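Local coordinates for CLIP-associating protein (Drosophila melanogaster, PDB 4G3A), which tracks microtubule plus ends and stabilises dynamic microtubules, and is required for mitotic spindle formation, kinetochore attachment and tubulin incorporation during poleward flux, at residues Ala110-Leu113 against Leu114-Met118. Numbering follows the deposited sequence.
Sequences AQLL and LRDLM
The guanidinium of Arg115 folds back along its own helix and turns one face to the preceding turn, where Gln111 O and the CA of Leu112 lie under its rim, the carbonyl oxygen 3.9 Å from the plane. Arg115 NH1 donates to a water 3.0 Å away, in the plane of the guanidinium, and that water in turn donates to Gln111 OE1 at 2.9 Å. A bend at chi3 (-64°) brings the group back over this turn instead of letting it run straight out, and a long, flexible arginine suits a partly exposed position. Both ends of the buried Gln111 amide are paired, OE1 with the water and Thr151 OG1, NE2 with Glu147 OE1; a glutamine suits the place because it offers an acceptor and a donor together. Helix 104-119 lies in the HEAT repeat spanning residues 85-123, part of the TOG domain's array of paired helices, with helix 63-80 and helix 142-159 flanking it. Four successive i to i+4 backbone bonds hold the helix, among them Arg115 N to Gln111 O at 2.9 Å. The carboxylate of Asp116 crosses the end of Leu112, whose CD1 approaches Asp116 OD1 to 3.7 Å, while its short side chain gives OD2 as an acceptor to Ser74 OG, beside Lys78. Replacing Asp116 with a leucine would probably leave the Ser74 hydroxyl without this partner and weaken the polar link to helix 63-80. On the apolar side, CG anti to the backbone N (chi1 -176°) carries Leu113 CD2 along the helix to Leu117 CD1, 3.8 Å away, and branched leucines suit these buried positions facing neighbouring helices.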
ATOM      1  N   ALA A 110      -4.105  -4.605  -2.619  1.00 30.86           N
ATOM      2  CA  ALA A 110      -2.767  -4.027  -2.608  1.00 25.89           C
ATOM      3  C   ALA A 110      -2.588  -3.109  -1.392  1.00 26.21           C
ATOM      4  O   ALA A 110      -1.595  -3.203  -0.665  1.00 27.69           O
ATOM      5  CB  ALA A 110      -2.507  -3.269  -3.901  1.00 29.97           C
ATOM      6  N   GLN A 111      -3.560  -2.233  -1.155  1.00 27.73           N
ATOM      7  CA  GLN A 111      -3.477  -1.337  -0.000  1.00 25.05           C
ATOM      8  C   GLN A 111      -3.451  -2.184   1.274  1.00 28.45           C
ATOM      9  O   GLN A 111      -2.719  -1.908   2.223  1.00 28.06           O
ATOM     10  CB  GLN A 111      -4.672  -0.379   0.017  1.00 29.08           C
ATOM     11  CG  GLN A 111      -4.583   0.796  -0.974  1.00 28.53           C
ATOM     12  CD  GLN A 111      -3.715   1.932  -0.462  1.00 29.73           C
ATOM     13  OE1 GLN A 111      -2.896   1.750   0.447  1.00 25.76           O
ATOM     14  NE2 GLN A 111      -3.879   3.115  -1.050  1.00 27.12           N
ATOM     15  N   LEU A 112      -4.245  -3.246   1.280  1.00 26.22           N
ATOM     16  CA  LEU A 112      -4.314  -4.104   2.458  1.00 30.55           C
ATOM     17  C   LEU A 112      -2.975  -4.825   2.702  1.00 25.43           C
ATOM     18  O   LEU A 112      -2.526  -4.933   3.837  1.00 31.83           O
ATOM     19  CB  LEU A 112      -5.494  -5.082   2.346  1.00 31.97           C
ATOM     20  CG  LEU A 112      -5.744  -6.068   3.491  1.00 40.73           C
ATOM     21  CD1 LEU A 112      -5.577  -5.428   4.867  1.00 41.20           C
ATOM     22  CD2 LEU A 112      -7.125  -6.697   3.347  1.00 48.45           C
ATOM     23  N   LEU A 113      -2.328  -5.295   1.642  1.00 28.69           N
ATOM     24  CA  LEU A 113      -0.982  -5.863   1.765  1.00 23.51           C
ATOM     25  C   LEU A 113      -0.021  -4.869   2.419  1.00 28.36           C
ATOM     26  O   LEU A 113       0.790  -5.241   3.287  1.00 26.06           O
ATOM     27  CB  LEU A 113      -0.439  -6.292   0.383  1.00 24.54           C
ATOM     28  CG  LEU A 113       0.923  -6.998   0.355  1.00 27.53           C
ATOM     29  CD1 LEU A 113       1.121  -7.875  -0.932  1.00 23.16           C
ATOM     30  CD2 LEU A 113       2.076  -6.008   0.518  1.00 31.49           C
ATOM     31  N   LEU A 114      -0.100  -3.605   1.997  1.00 30.63           N
ATOM     32  CA  LEU A 114       0.743  -2.568   2.586  1.00 23.58           C
ATOM     33  C   LEU A 114       0.440  -2.382   4.078  1.00 24.66           C
ATOM     34  O   LEU A 114       1.348  -2.297   4.894  1.00 21.54           O
ATOM     35  CB  LEU A 114       0.605  -1.231   1.837  1.00 27.20           C
ATOM     36  CG  LEU A 114       1.049  -1.234   0.369  1.00 24.07           C
ATOM     37  CD1 LEU A 114       0.751   0.119  -0.272  1.00 22.94           C
ATOM     38  CD2 LEU A 114       2.524  -1.581   0.256  1.00 23.52           C
ATOM     39  N   ARG A 115      -0.834  -2.327   4.445  1.00 27.90           N
ATOM     40  CA  ARG A 115      -1.174  -2.201   5.864  1.00 28.43           C
ATOM     41  C   ARG A 115      -0.704  -3.428   6.662  1.00 32.58           C
ATOM     42  O   ARG A 115      -0.252  -3.309   7.804  1.00 30.31           O
ATOM     43  CB  ARG A 115      -2.675  -1.946   6.040  1.00 23.42           C
ATOM     44  CG  ARG A 115      -3.126  -0.592   5.463  1.00 29.18           C
ATOM     45  CD  ARG A 115      -4.490  -0.156   6.015  1.00 33.43           C
ATOM     46  NE  ARG A 115      -5.567  -1.063   5.628  1.00 36.67           N
ATOM     47  CZ  ARG A 115      -6.246  -0.965   4.488  1.00 43.17           C
ATOM     48  NH1 ARG A 115      -5.953  -0.006   3.619  1.00 38.79           N
ATOM     49  NH2 ARG A 115      -7.215  -1.822   4.208  1.00 38.06           N
ATOM     50  N   ASP A 116      -0.798  -4.606   6.049  1.00 29.29           N
ATOM     51  CA  ASP A 116      -0.363  -5.836   6.708  1.00 29.81           C
ATOM     52  C   ASP A 116       1.141  -5.826   6.989  1.00 24.42           C
ATOM     53  O   ASP A 116       1.577  -6.254   8.056  1.00 26.32           O
ATOM     54  CB  ASP A 116      -0.770  -7.078   5.901  1.00 30.38           C
ATOM     55  CG  ASP A 116      -2.272  -7.345   5.942  1.00 35.29           C
ATOM     56  OD1 ASP A 116      -2.951  -6.938   6.915  1.00 35.48           O
ATOM     57  OD2 ASP A 116      -2.779  -7.969   4.992  1.00 38.09           O
ATOM     58  N   LEU A 117       1.934  -5.319   6.051  1.00 24.32           N
ATOM     59  CA  LEU A 117       3.373  -5.178   6.280  1.00 25.27           C
ATOM     60  C   LEU A 117       3.673  -4.410   7.571  1.00 32.95           C
ATOM     61  O   LEU A 117       4.597  -4.742   8.315  1.00 29.94           O
ATOM     62  CB  LEU A 117       4.047  -4.467   5.101  1.00 26.62           C
ATOM     63  CG  LEU A 117       4.164  -5.170   3.743  1.00 25.00           C
ATOM     64  CD1 LEU A 117       4.650  -4.202   2.666  1.00 28.74           C
ATOM     65  CD2 LEU A 117       5.112  -6.386   3.824  1.00 28.22           C
HETATM   66  N   MSE A 118       2.891  -3.370   7.824  1.00 32.29           N
HETATM   67  CA  MSE A 118       3.112  -2.525   8.985  1.00 30.94           C
HETATM   68  C   MSE A 118       2.485  -3.142  10.231  1.00 31.68           C
HETATM   69  O   MSE A 118       3.114  -3.209  11.277  1.00 36.06           O
HETATM   70  CB  MSE A 118       2.551  -1.121   8.730  1.00 26.35           C
HETATM   71  CG  MSE A 118       3.285  -0.385   7.625  1.00 28.41           C
HETATM   72 SE   MSE A 118       2.613   1.463   7.416  1.00 33.37          SE
HETATM   73  CE  MSE A 118       0.977   1.029   6.464  1.00 26.95           C
TER
HETATM   74  O   HOH W   1      -3.613   1.784   3.222  1.00 28.64           O